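Local structure of (S)-imine reductase (Streptomyces sp. GF3546, 4OQY) at residues 119-122 with 123-127. The protein binds NADPH through a Rossmann-fold domain and reduces imines to amines with S selectivity. Numbering follows the deposited sequence.
Sequences VQVP and PPLIG
Val121 meets both Leu125 and Ile126 where a short 3-10 turn, 123-125, folds back on the chain leaving strand 113-119 of the Rossmann-fold domain. The turn is defined by two successive i to i+3 backbone bonds. Leu125 N donates to Pro122 O over 2.9 Å with an N-H...O angle of 162°, and Ile126 N donates to Pro123 O over 3.1 Å. Since Pro123 and Pro124 have no N-H to give, the amide of Leu125 is the first after Pro122 that can close the turn. The resulting fold-back brings Val121 CB to 3.8 Å from Leu125 CB, the two side chains crossing at about a right angle. This contact and the bonded turn are the tight part.

Burial separates the two sides of the contact. On the inner side Ile126 is buried; chi1 (-67°) sets its CG1 anti to the carbonyl carbon, and chi2 (-64°) then turns CD1 toward Val121 and toward Val119, which is also buried. Val121 CG2 approaches the same methyl at 4.2 Å. Helix 13-24 packs against this side, with Met14 touching both Pro123 and Ile126; Met14 is an NADPH-binding residue, although no cofactor is bound to this chain here. On the outer side Pro122, Pro124 and Leu125 are solvent-exposed, and the packing is loose between Pro122 CD and Leu125 CD1, 4.4 Å apart, while Leu125 CD1 comes across Val121 CG1 at 4.1 Å. With an alanine here in place of Val121, Leu125 CD1 would probably lose the CG1 methyl it rests on, and a gap would open at CG2 between Leu125 CB and Ile126 CD1. Between the two buried residues, Ile126 CD1 ends 4.0 Å from Val119 CG1.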
loop_
_atom_site.group_PDB
_atom_site.type_symbol
_atom_site.label_atom_id
_atom_site.label_comp_id
_atom_site.label_asym_id
_atom_site.label_seq_id
_atom_site.Cartn_x
_atom_site.Cartn_y
_atom_site.Cartn_z
ATOM N N VAL B 119 -12.004 5.859 14.617
ATOM C CA VAL B 119 -12.502 6.730 13.532
ATOM C C VAL B 119 -11.669 6.442 12.294
ATOM O O VAL B 119 -10.445 6.397 12.366
ATOM C CB VAL B 119 -12.454 8.225 13.923
ATOM C CG1 VAL B 119 -12.938 9.114 12.772
ATOM C CG2 VAL B 119 -13.302 8.459 15.172
ATOM N N GLN B 120 -12.326 6.198 11.170
ATOM C CA GLN B 120 -11.614 5.719 9.992
ATOM C C GLN B 120 -11.172 6.821 9.053
ATOM O O GLN B 120 -10.488 6.531 8.068
ATOM C CB GLN B 120 -12.479 4.740 9.207
ATOM C CG GLN B 120 -12.811 3.482 9.977
ATOM C CD GLN B 120 -14.000 2.783 9.392
ATOM O OE1 GLN B 120 -14.241 2.859 8.182
ATOM N NE2 GLN B 120 -14.766 2.107 10.232
ATOM N N VAL B 121 -11.552 8.061 9.362
ATOM C CA VAL B 121 -11.383 9.176 8.465
ATOM C C VAL B 121 -10.761 10.371 9.173
ATOM O O VAL B 121 -10.909 10.530 10.373
ATOM C CB VAL B 121 -12.738 9.636 7.892
ATOM C CG1 VAL B 121 -13.368 8.547 7.037
ATOM C CG2 VAL B 121 -13.690 10.049 9.008
ATOM N N PRO B 122 -10.104 11.256 8.404
ATOM C CA PRO B 122 -9.640 12.529 8.957
ATOM C C PRO B 122 -10.796 13.539 9.184
ATOM O O PRO B 122 -11.910 13.377 8.644
ATOM C CB PRO B 122 -8.694 13.042 7.866
ATOM C CG PRO B 122 -9.323 12.544 6.616
ATOM C CD PRO B 122 -9.819 11.160 6.961
ATOM N N PRO B 123 -10.526 14.595 9.966
ATOM C CA PRO B 123 -11.584 15.507 10.388
ATOM C C PRO B 123 -12.504 16.075 9.307
ATOM O O PRO B 123 -13.696 16.169 9.560
ATOM C CB PRO B 123 -10.818 16.632 11.073
ATOM C CG PRO B 123 -9.619 15.955 11.617
ATOM C CD PRO B 123 -9.232 14.955 10.577
ATOM N N PRO B 124 -11.983 16.433 8.111
ATOM C CA PRO B 124 -12.942 16.993 7.147
ATOM C C PRO B 124 -14.011 16.018 6.652
ATOM O O PRO B 124 -14.957 16.463 6.008
ATOM C CB PRO B 124 -12.069 17.476 5.976
ATOM C CG PRO B 124 -10.700 16.961 6.210
ATOM C CD PRO B 124 -10.587 16.574 7.657
ATOM N N LEU B 125 -13.881 14.717 6.945
ATOM C CA LEU B 125 -14.889 13.741 6.516
ATOM C C LEU B 125 -15.906 13.381 7.586
ATOM O O LEU B 125 -16.883 12.669 7.303
ATOM C CB LEU B 125 -14.239 12.476 5.942
ATOM C CG LEU B 125 -13.433 12.658 4.647
ATOM C CD1 LEU B 125 -13.103 11.295 4.070
ATOM C CD2 LEU B 125 -14.172 13.490 3.607
ATOM N N ILE B 126 -15.730 13.926 8.783
ATOM C CA ILE B 126 -16.726 13.771 9.833
ATOM C C ILE B 126 -18.017 14.391 9.315
ATOM O O ILE B 126 -17.991 15.456 8.722
ATOM C CB ILE B 126 -16.281 14.469 11.124
ATOM C CG1 ILE B 126 -15.059 13.753 11.709
ATOM C CG2 ILE B 126 -17.400 14.509 12.157
ATOM C CD1 ILE B 126 -15.315 12.322 12.142
ATOM N N GLY B 127 -19.142 13.721 9.528
ATOM C CA GLY B 127 -20.430 14.239 9.060
ATOM C C GLY B 127 -20.735 13.962 7.597
ATOM O O GLY B 127 -21.769 14.389 7.099
#